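Local coordinates for protein cytochrome P450 RhF (Acinetobacter radioresistens, PDB 6RO8) that binds heme b and, as the heme domain of a class VII cytochrome P450, probably catalyses monooxygenation of organic substrates, with peroxygenase activity as well, at residues F31-V36 against E59-W64; E139-V144 against G387-C392; M167-P172 against D186-R191. All blocks are in the same frame, centred on the assembly; numbering follows the deposited sequence.

Overall arrangement
Interaction 1 comes first along the chain and stands apart, its centre 36 Å from that of interaction 2 and 31 Å from that of interaction 3. It ties the loop after helix 20-29 to the hairpin of strands 55-58 and 63-66, at the edge of the mixed sheet. Interactions 2 and 3 belong to the helical part of the P450 fold, with centres 16 Å apart; both segments of interaction 3 fall between 139-144 and 387-392 in sequence. They touch where Glu390 packs on Pro172. Helices 134-155, 170-179 and 384-401 pack on one another, with Glu390 of the last bringing its side chain to about 5 Å from the heme; interaction 3 extends this framework to helix 187-202.

Interaction 1 (F31-V36 against E59-W64); sequences FDMFAV and EAMGYW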
loop_
_atom_site.group_PDB
_atom_site.type_symbol
_atom_site.label_atom_id
_atom_site.label_comp_id
_atom_site.label_asym_id
_atom_site.label_seq_id
_atom_site.Cartn_x
_atom_site.Cartn_y
_atom_site.Cartn_z
ATOM N N PHE A 31 -7.835 19.517 9.993
ATOM C CA PHE A 31 -7.348 18.856 8.795
ATOM C C PHE A 31 -8.064 17.526 8.610
ATOM O O PHE A 31 -7.954 16.624 9.449
ATOM C CB PHE A 31 -5.834 18.663 8.839
ATOM C CG PHE A 31 -5.263 18.249 7.513
ATOM C CD1 PHE A 31 -5.277 16.921 7.127
ATOM C CD2 PHE A 31 -4.750 19.189 6.630
ATOM C CE1 PHE A 31 -4.776 16.534 5.891
ATOM C CE2 PHE A 31 -4.247 18.799 5.380
ATOM C CZ PHE A 31 -4.272 17.470 5.014
ATOM N N ASP A 32 -8.808 17.422 7.510
ATOM C CA ASP A 32 -9.581 16.231 7.176
ATOM C C ASP A 32 -9.007 15.579 5.921
ATOM O O ASP A 32 -9.064 16.157 4.825
ATOM C CB ASP A 32 -11.053 16.585 6.975
ATOM C CG ASP A 32 -11.940 15.362 6.884
ATOM O OD1 ASP A 32 -11.415 14.228 6.849
ATOM O OD2 ASP A 32 -13.174 15.532 6.862
ATOM N N MET A 33 -8.498 14.356 6.075
ATOM C CA MET A 33 -7.956 13.636 4.927
ATOM C C MET A 33 -9.026 13.285 3.890
ATOM O O MET A 33 -8.687 13.043 2.727
ATOM C CB MET A 33 -7.224 12.384 5.395
ATOM C CG MET A 33 -5.891 12.724 5.995
ATOM S SD MET A 33 -5.071 11.284 6.689
ATOM C CE MET A 33 -3.385 11.864 6.920
ATOM N N PHE A 34 -10.302 13.286 4.255
ATOM C CA PHE A 34 -11.338 13.004 3.275
ATOM C C PHE A 34 -11.852 14.263 2.586
ATOM O O PHE A 34 -12.717 14.171 1.710
ATOM C CB PHE A 34 -12.474 12.223 3.939
ATOM C CG PHE A 34 -12.044 10.878 4.445
ATOM C CD1 PHE A 34 -11.998 9.790 3.594
ATOM C CD2 PHE A 34 -11.657 10.708 5.773
ATOM C CE1 PHE A 34 -11.571 8.540 4.056
ATOM C CE2 PHE A 34 -11.232 9.462 6.239
ATOM C CZ PHE A 34 -11.184 8.379 5.380
ATOM N N ALA A 35 -11.310 15.427 2.921
ATOM C CA ALA A 35 -11.681 16.632 2.210
ATOM C C ALA A 35 -10.961 16.684 0.861
ATOM O O ALA A 35 -10.047 15.904 0.583
ATOM C CB ALA A 35 -11.365 17.862 3.054
ATOM N N VAL A 36 -11.392 17.630 0.020
ATOM C CA VAL A 36 -10.939 17.644 -1.365
ATOM C C VAL A 36 -9.416 17.788 -1.522
ATOM O O VAL A 36 -8.851 17.084 -2.345
ATOM C CB VAL A 36 -11.693 18.768 -2.157
ATOM C CG1 VAL A 36 -11.102 18.908 -3.553
ATOM C CG2 VAL A 36 -13.180 18.464 -2.215
ATOM N N GLU A 59 -7.830 17.465 15.148
ATOM C CA GLU A 59 -9.024 17.028 15.853
ATOM C C GLU A 59 -10.038 16.421 14.906
ATOM O O GLU A 59 -10.856 15.594 15.329
ATOM C CB GLU A 59 -9.636 18.202 16.599
ATOM C CG GLU A 59 -8.699 18.766 17.628
ATOM C CD GLU A 59 -9.208 20.041 18.231
ATOM O OE1 GLU A 59 -8.390 20.779 18.818
ATOM O OE2 GLU A 59 -10.423 20.308 18.110
ATOM N N ALA A 60 -9.988 16.805 13.631
ATOM C CA ALA A 60 -10.900 16.229 12.660
ATOM C C ALA A 60 -10.760 14.715 12.618
ATOM O O ALA A 60 -11.736 14.001 12.369
ATOM C CB ALA A 60 -10.652 16.839 11.280
ATOM N N MET A 61 -9.557 14.192 12.865
ATOM C CA MET A 61 -9.401 12.747 12.784
ATOM C C MET A 61 -8.633 12.132 13.942
ATOM O O MET A 61 -8.222 10.978 13.837
ATOM C CB MET A 61 -8.752 12.389 11.464
ATOM C CG MET A 61 -9.460 13.060 10.340
ATOM S SD MET A 61 -8.525 12.703 8.952
ATOM C CE MET A 61 -7.017 13.375 9.594
ATOM N N GLY A 62 -8.450 12.862 15.039
ATOM C CA GLY A 62 -7.893 12.282 16.244
ATOM C C GLY A 62 -6.464 11.801 16.127
ATOM O O GLY A 62 -6.043 10.934 16.905
ATOM N N TYR A 63 -5.693 12.349 15.195
ATOM C CA TYR A 63 -4.362 11.839 14.898
ATOM C C TYR A 63 -3.374 12.990 14.854
ATOM O O TYR A 63 -3.704 14.087 14.396
ATOM C CB TYR A 63 -4.332 11.083 13.542
ATOM C CG TYR A 63 -4.560 9.585 13.618
ATOM C CD1 TYR A 63 -5.833 9.061 13.815
ATOM C CD2 TYR A 63 -3.507 8.693 13.453
ATOM C CE1 TYR A 63 -6.046 7.701 13.870
ATOM C CE2 TYR A 63 -3.714 7.321 13.505
ATOM C CZ TYR A 63 -4.984 6.833 13.717
ATOM O OH TYR A 63 -5.194 5.468 13.783
ATOM N N TRP A 64 -2.164 12.749 15.337
ATOM C CA TRP A 64 -1.091 13.662 14.987
ATOM C C TRP A 64 -0.755 13.494 13.508
ATOM O O TRP A 64 -0.819 12.385 12.952
ATOM C CB TRP A 64 0.140 13.399 15.843
ATOM C CG TRP A 64 -0.015 13.836 17.262
ATOM C CD1 TRP A 64 -0.385 13.063 18.326
ATOM C CD2 TRP A 64 0.208 15.151 17.777
ATOM N NE1 TRP A 64 -0.413 13.820 19.476
ATOM C CE2 TRP A 64 -0.052 15.105 19.167
ATOM C CE3 TRP A 64 0.604 16.364 17.202
ATOM C CZ2 TRP A 64 0.069 16.225 19.987
ATOM C CZ3 TRP A 64 0.716 17.475 18.016
ATOM C CH2 TRP A 64 0.454 17.397 19.399
#
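Phe31 meets the 59-64 turn through its backbone: its carbonyl O lies over the methyl of Ala60, O to CB 3.3 Å, and beside CE of Met61. The same oxygen accepts a hydrogen bond from Ser58 OG, so the loop is held to the hairpin by a polar bond as well as by packing. Alanine suits this place because its single methyl fits against the backbone of Phe31 without a longer chain to accommodate. The Phe31 ring, meanwhile, packs against Leu46 and Tyr38.

Asp32 does two jobs. Its OD1 accepts a hydrogen bond from the backbone N of Phe34 (3.0 Å) from above the carboxylate plane, 60° out of it, forming an Asx turn, while OD2 makes a salt bridge to Arg204. The Met61 sulfur lies 3.9 Å from Asp32 OD1, the two side chains crossing at about a right angle.

At Met33 the sulfur of Met61 becomes a polar partner. The backbone N of Met33 donates a weak but nearly straight hydrogen bond to Met61 SD (3.3 Å, 173°), the kind of bond that a large, polarisable sulfur can accept. Met33 CB lies 3.8 Å from the same SD. The chain of Met61 bends at its last torsion (chi3 -56°), which places CE 3.8 Å from Met33 CG. The Met33 side chain also touches Phe342 and Tyr38.

Ala35 N bonds to Asp32 O, closing a type I beta turn, and Ala35 is the N-cap of helix 36-40. In the other segment Gly62, with its positive phi, and Tyr63 both face Ser58 in a G1 beta bulge; the loop docks on this bulged hairpin at the margin of the P450 sheet.

Interaction 2 (E139-V144 against G387-C392); sequences EHQHFV and GRMEMC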
loop_
_atom_site.group_PDB
_atom_site.type_symbol
_atom_site.label_atom_id
_atom_site.label_comp_id
_atom_site.label_asym_id
_atom_site.label_seq_id
_atom_site.Cartn_x
_atom_site.Cartn_y
_atom_site.Cartn_z
ATOM N N GLU A 139 12.024 -16.658 -10.262
ATOM C CA GLU A 139 11.103 -17.477 -11.034
ATOM C C GLU A 139 9.726 -16.846 -11.071
ATOM O O GLU A 139 9.009 -16.970 -12.066
ATOM C CB GLU A 139 11.091 -18.913 -10.487
ATOM C CG GLU A 139 12.426 -19.625 -10.716
ATOM C CD GLU A 139 12.469 -21.046 -10.111
ATOM O OE1 GLU A 139 11.541 -21.422 -9.350
ATOM O OE2 GLU A 139 13.434 -21.791 -10.416
ATOM N N HIS A 140 9.361 -16.128 -10.020
ATOM C CA HIS A 140 8.121 -15.370 -10.067
ATOM C C HIS A 140 8.185 -14.268 -11.125
ATOM O O HIS A 140 7.177 -13.973 -11.788
ATOM C CB HIS A 140 7.801 -14.814 -8.674
ATOM C CG HIS A 140 7.170 -15.824 -7.765
ATOM N ND1 HIS A 140 7.896 -16.611 -6.896
ATOM C CD2 HIS A 140 5.877 -16.204 -7.625
ATOM C CE1 HIS A 140 7.073 -17.409 -6.238
ATOM N NE2 HIS A 140 5.842 -17.186 -6.666
ATOM N N GLN A 141 9.369 -13.688 -11.325
ATOM C CA GLN A 141 9.546 -12.685 -12.368
ATOM C C GLN A 141 9.217 -13.254 -13.750
ATOM O O GLN A 141 8.472 -12.641 -14.525
ATOM C CB GLN A 141 10.977 -12.151 -12.313
ATOM C CG GLN A 141 11.229 -10.906 -13.122
ATOM C CD GLN A 141 12.656 -10.436 -13.000
ATOM O OE1 GLN A 141 13.569 -11.240 -12.832
ATOM N NE2 GLN A 141 12.857 -9.127 -13.072
ATOM N N HIS A 142 9.758 -14.434 -14.075
ATOM C CA HIS A 142 9.384 -15.115 -15.310
ATOM C C HIS A 142 7.874 -15.187 -15.442
ATOM O O HIS A 142 7.316 -14.956 -16.522
ATOM C CB HIS A 142 9.976 -16.530 -15.345
ATOM C CG HIS A 142 9.622 -17.313 -16.579
ATOM N ND1 HIS A 142 9.106 -16.730 -17.719
ATOM C CD2 HIS A 142 9.712 -18.637 -16.848
ATOM C CE1 HIS A 142 8.895 -17.659 -18.635
ATOM N NE2 HIS A 142 9.254 -18.825 -18.131
ATOM N N PHE A 143 7.196 -15.509 -14.336
ATOM C CA PHE A 143 5.749 -15.693 -14.365
ATOM C C PHE A 143 5.040 -14.377 -14.642
ATOM O O PHE A 143 4.098 -14.327 -15.446
ATOM C CB PHE A 143 5.309 -16.303 -13.035
ATOM C CG PHE A 143 3.837 -16.469 -12.880
ATOM C CD1 PHE A 143 3.162 -17.462 -13.543
ATOM C CD2 PHE A 143 3.130 -15.653 -12.019
ATOM C CE1 PHE A 143 1.798 -17.619 -13.369
ATOM C CE2 PHE A 143 1.771 -15.809 -11.843
ATOM C CZ PHE A 143 1.105 -16.782 -12.518
ATOM N N VAL A 144 5.487 -13.298 -13.989
ATOM C CA VAL A 144 4.958 -11.972 -14.279
ATOM C C VAL A 144 5.118 -11.648 -15.758
ATOM O O VAL A 144 4.191 -11.137 -16.398
ATOM C CB VAL A 144 5.636 -10.908 -13.392
ATOM C CG1 VAL A 144 5.001 -9.562 -13.623
ATOM C CG2 VAL A 144 5.494 -11.268 -11.917
ATOM N N GLY A 387 6.992 -5.795 -5.668
ATOM C CA GLY A 387 6.334 -4.608 -6.201
ATOM C C GLY A 387 7.136 -3.921 -7.294
ATOM O O GLY A 387 6.571 -3.516 -8.324
ATOM N N ARG A 388 8.464 -3.781 -7.090
ATOM C CA ARG A 388 9.312 -3.113 -8.073
ATOM C C ARG A 388 9.366 -3.922 -9.350
ATOM O O ARG A 388 9.279 -3.383 -10.460
ATOM C CB ARG A 388 10.724 -2.953 -7.525
ATOM C CG ARG A 388 10.916 -1.897 -6.469
ATOM C CD ARG A 388 12.236 -2.095 -5.744
ATOM N NE ARG A 388 12.557 -0.914 -4.953
ATOM C CZ ARG A 388 13.226 -0.960 -3.811
ATOM N NH1 ARG A 388 13.635 -2.129 -3.339
ATOM N NH2 ARG A 388 13.476 0.152 -3.139
ATOM N N MET A 389 9.555 -5.231 -9.196
ATOM C CA MET A 389 9.629 -6.126 -10.336
ATOM C C MET A 389 8.367 -6.031 -11.185
ATOM O O MET A 389 8.451 -5.944 -12.409
ATOM C CB MET A 389 9.848 -7.538 -9.830
ATOM C CG MET A 389 9.720 -8.609 -10.836
ATOM S SD MET A 389 8.272 -9.564 -10.386
ATOM C CE MET A 389 8.849 -10.511 -8.992
ATOM N N GLU A 390 7.177 -6.017 -10.563
ATOM C CA GLU A 390 5.963 -5.993 -11.378
ATOM C C GLU A 390 5.816 -4.659 -12.094
ATOM O O GLU A 390 5.391 -4.622 -13.253
ATOM C CB GLU A 390 4.738 -6.298 -10.526
ATOM C CG GLU A 390 4.764 -7.675 -9.910
ATOM C CD GLU A 390 3.505 -7.989 -9.141
ATOM O OE1 GLU A 390 2.407 -7.910 -9.726
ATOM O OE2 GLU A 390 3.619 -8.310 -7.943
ATOM N N MET A 391 6.231 -3.564 -11.450
ATOM C CA MET A 391 6.132 -2.255 -12.089
ATOM C C MET A 391 7.068 -2.143 -13.298
ATOM O O MET A 391 6.665 -1.651 -14.360
ATOM C CB MET A 391 6.414 -1.176 -11.047
ATOM C CG MET A 391 5.294 -1.056 -9.985
ATOM S SD MET A 391 5.857 0.053 -8.686
ATOM C CE MET A 391 5.707 1.670 -9.461
ATOM N N CYS A 392 8.310 -2.619 -13.183
ATOM C CA CYS A 392 9.211 -2.587 -14.348
ATOM C C CYS A 392 8.662 -3.374 -15.531
ATOM O O CYS A 392 8.611 -2.848 -16.650
ATOM C CB CYS A 392 10.600 -3.082 -13.947
ATOM S SG CYS A 392 11.289 -2.129 -12.572
#
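Met389 packs against Gln141 and Val144 where two helices of the P450 core run side by side. They correspond to helices D and L of the family, members of the four-helix bundle formed with helices E and I. The axes of these short segments approach to 10.1 Å and run in the same general direction, inclined by 31°. No hydrogen bond crosses between them, and the contact rests on van der Waals packing.

Along 387-392 the first side chain to cross is that of Met389. Its CG stands anti to the backbone N (chi1 170°) and meets the aliphatic part of Gln141, CG to CG 3.6 Å. The extended Gln141 chain lends its methylenes to the interface, and the glutamine is thus well suited to the partly exposed border of a buried contact. Bends at chi2 and chi3 bring the end of the methionine chain against the neighbouring helix: its SD lies 3.6 Å from Val144 CG2, and its CE reaches the backbone, 4.0 Å from Gln141 N, with His140 CB at 4.4 Å. An unbranched, flexible methionine can follow such an uneven surface. The His140 ring is occupied on another side, its ND1 bonded to Asn136 O.

Glu390 follows, about 5 Å from the heme by its side chain. It presents aliphatic carbon to this contact, while the same side chain also touches Thr275, Pro172 and Val175. Val144 is suited to the buried position between the helices, since its two branches spread over the glutamate stem: CG1 and CG2 of Val144 each stand 4.2 Å from CG of Glu390.

Interaction 3 (M167-P172 against D186-R191); sequences MLWEIP and DMQELR
Arg191 and Trp169 carry the contact by stacking. The guanidinium lies flat on the indole, planes 22° apart, with Arg191 CZ 3.5 Å from the centroid of the five-membered ring, a cation-pi contact over the face. Lower down the arginine chain, CD sits 3.9 Å above the centroid of the six-membered ring in a CH-pi contact. The chain runs extended from CG to NE, allowing one arginine to cover both rings. On the opposite face of the indole lies Glu170 CB.

Trp169 lies where helices 163-168 and 170-179 meet, a region corresponding to helix E of the P450 fold, and here it meets the first turns of helix 187-202, the F helix.

Apolar packing adds Met187: its CB lies 4.0 Å from Trp169 CH2, and its CE reaches Glu170 CG at 3.7 Å. Methionine suits this place by bending from one side chain to the other.

Among polar groups, the Gln188 side chain crosses that of Trp169 at about a right angle, its amide plane tilted 67° from the ring, with NE2 near CZ2. Trp169 NE1 instead donates to Gln165 OE1, and the carboxylate of Glu170 pairs with Lys151.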
loop_
_atom_site.group_PDB
_atom_site.type_symbol
_atom_site.label_atom_id
_atom_site.label_comp_id
_atom_site.label_asym_id
_atom_site.label_seq_id
_atom_site.Cartn_x
_atom_site.Cartn_y
_atom_site.Cartn_z
ATOM N N MET A 167 -5.273 -5.184 -17.166
ATOM C CA MET A 167 -4.162 -5.935 -16.596
ATOM C C MET A 167 -3.752 -5.457 -15.203
ATOM O O MET A 167 -3.263 -6.260 -14.396
ATOM C CB MET A 167 -2.935 -5.886 -17.534
ATOM C CG MET A 167 -2.442 -4.471 -17.863
ATOM S SD MET A 167 -1.099 -4.371 -19.069
ATOM C CE MET A 167 -0.220 -5.861 -18.779
ATOM N N LEU A 168 -3.985 -4.175 -14.884
ATOM C CA LEU A 168 -3.234 -3.576 -13.782
ATOM C C LEU A 168 -3.681 -4.093 -12.410
ATOM O O LEU A 168 -2.854 -4.169 -11.501
ATOM C CB LEU A 168 -3.296 -2.045 -13.857
ATOM C CG LEU A 168 -2.333 -1.385 -14.876
ATOM C CD1 LEU A 168 -2.250 0.122 -14.684
ATOM C CD2 LEU A 168 -0.902 -1.999 -14.921
ATOM N N TRP A 169 -4.950 -4.470 -12.221
ATOM C CA TRP A 169 -5.291 -5.132 -10.964
ATOM C C TRP A 169 -5.251 -6.654 -11.061
ATOM O O TRP A 169 -4.910 -7.330 -10.081
ATOM C CB TRP A 169 -6.669 -4.676 -10.460
ATOM C CG TRP A 169 -7.847 -5.301 -11.113
ATOM C CD1 TRP A 169 -8.569 -4.795 -12.155
ATOM C CD2 TRP A 169 -8.480 -6.538 -10.749
ATOM N NE1 TRP A 169 -9.604 -5.648 -12.477
ATOM C CE2 TRP A 169 -9.568 -6.726 -11.632
ATOM C CE3 TRP A 169 -8.225 -7.510 -9.772
ATOM C CZ2 TRP A 169 -10.397 -7.845 -11.566
ATOM C CZ3 TRP A 169 -9.045 -8.613 -9.708
ATOM C CH2 TRP A 169 -10.118 -8.775 -10.599
ATOM N N GLU A 170 -5.540 -7.209 -12.231
ATOM C CA GLU A 170 -5.690 -8.653 -12.328
ATOM C C GLU A 170 -4.346 -9.369 -12.219
ATOM O O GLU A 170 -4.243 -10.410 -11.563
ATOM C CB GLU A 170 -6.378 -8.976 -13.639
ATOM C CG GLU A 170 -7.267 -10.164 -13.644
ATOM C CD GLU A 170 -7.673 -10.450 -15.054
ATOM O OE1 GLU A 170 -7.873 -9.460 -15.797
ATOM O OE2 GLU A 170 -7.732 -11.638 -15.439
ATOM N N ILE A 171 -3.304 -8.835 -12.849
ATOM C CA ILE A 171 -2.009 -9.511 -12.847
ATOM C C ILE A 171 -1.379 -9.483 -11.453
ATOM O O ILE A 171 -0.976 -10.546 -10.959
ATOM C CB ILE A 171 -1.077 -8.923 -13.919
ATOM C CG1 ILE A 171 -1.448 -9.501 -15.286
ATOM C CG2 ILE A 171 0.380 -9.219 -13.598
ATOM C CD1 ILE A 171 -0.676 -8.899 -16.446
ATOM N N PRO A 172 -1.269 -8.329 -10.772
ATOM C CA PRO A 172 -0.719 -8.363 -9.406
ATOM C C PRO A 172 -1.473 -9.312 -8.506
ATOM O O PRO A 172 -0.848 -10.013 -7.698
ATOM C CB PRO A 172 -0.849 -6.909 -8.933
ATOM C CG PRO A 172 -0.888 -6.134 -10.171
ATOM C CD PRO A 172 -1.667 -6.962 -11.136
ATOM N N ASP A 186 -12.699 -17.074 -7.886
ATOM C CA ASP A 186 -13.386 -15.866 -8.335
ATOM C C ASP A 186 -12.550 -14.632 -8.020
ATOM O O ASP A 186 -12.337 -14.291 -6.854
ATOM C CB ASP A 186 -14.776 -15.766 -7.714
ATOM C CG ASP A 186 -15.714 -14.884 -8.530
ATOM O OD1 ASP A 186 -15.225 -14.140 -9.409
ATOM O OD2 ASP A 186 -16.943 -14.927 -8.280
ATOM N N MET A 187 -12.042 -13.981 -9.063
ATOM C CA MET A 187 -11.147 -12.857 -8.863
ATOM C C MET A 187 -11.905 -11.562 -8.665
ATOM O O MET A 187 -11.419 -10.668 -7.962
ATOM C CB MET A 187 -10.204 -12.736 -10.049
ATOM C CG MET A 187 -9.493 -14.023 -10.318
ATOM S SD MET A 187 -7.789 -13.937 -9.788
ATOM C CE MET A 187 -7.184 -12.768 -11.005
ATOM N N GLN A 188 -13.081 -11.432 -9.279
ATOM C CA GLN A 188 -13.923 -10.297 -8.941
ATOM C C GLN A 188 -14.394 -10.393 -7.495
ATOM O O GLN A 188 -14.538 -9.366 -6.818
ATOM C CB GLN A 188 -15.101 -10.196 -9.914
ATOM C CG GLN A 188 -14.758 -9.510 -11.253
ATOM C CD GLN A 188 -14.258 -8.061 -11.100
ATOM O OE1 GLN A 188 -14.521 -7.397 -10.089
ATOM N NE2 GLN A 188 -13.538 -7.569 -12.112
ATOM N N GLU A 189 -14.593 -11.615 -6.992
ATOM C CA GLU A 189 -14.948 -11.788 -5.587
ATOM C C GLU A 189 -13.761 -11.483 -4.682
ATOM O O GLU A 189 -13.903 -10.807 -3.655
ATOM C CB GLU A 189 -15.456 -13.205 -5.349
ATOM C CG GLU A 189 -16.433 -13.328 -4.192
ATOM C CD GLU A 189 -17.754 -12.605 -4.438
ATOM O OE1 GLU A 189 -18.040 -12.229 -5.601
ATOM O OE2 GLU A 189 -18.512 -12.414 -3.459
ATOM N N LEU A 190 -12.579 -11.987 -5.041
ATOM C CA LEU A 190 -11.375 -11.614 -4.311
ATOM C C LEU A 190 -11.187 -10.112 -4.325
ATOM O O LEU A 190 -10.764 -9.517 -3.324
ATOM C CB LEU A 190 -10.158 -12.295 -4.920
ATOM C CG LEU A 190 -9.926 -13.686 -4.352
ATOM C CD1 LEU A 190 -9.155 -14.530 -5.344
ATOM C CD2 LEU A 190 -9.181 -13.552 -3.059
ATOM N N ARG A 191 -11.512 -9.481 -5.454
ATOM C CA ARG A 191 -11.345 -8.042 -5.559
ATOM C C ARG A 191 -12.246 -7.307 -4.571
ATOM O O ARG A 191 -11.779 -6.431 -3.832
ATOM C CB ARG A 191 -11.612 -7.589 -6.985
ATOM C CG ARG A 191 -11.024 -6.235 -7.267
ATOM C CD ARG A 191 -11.742 -5.589 -8.417
ATOM N NE ARG A 191 -11.082 -4.360 -8.845
ATOM C CZ ARG A 191 -11.213 -3.830 -10.057
ATOM N NH1 ARG A 191 -11.974 -4.431 -10.968
ATOM N NH2 ARG A 191 -10.582 -2.701 -10.358
#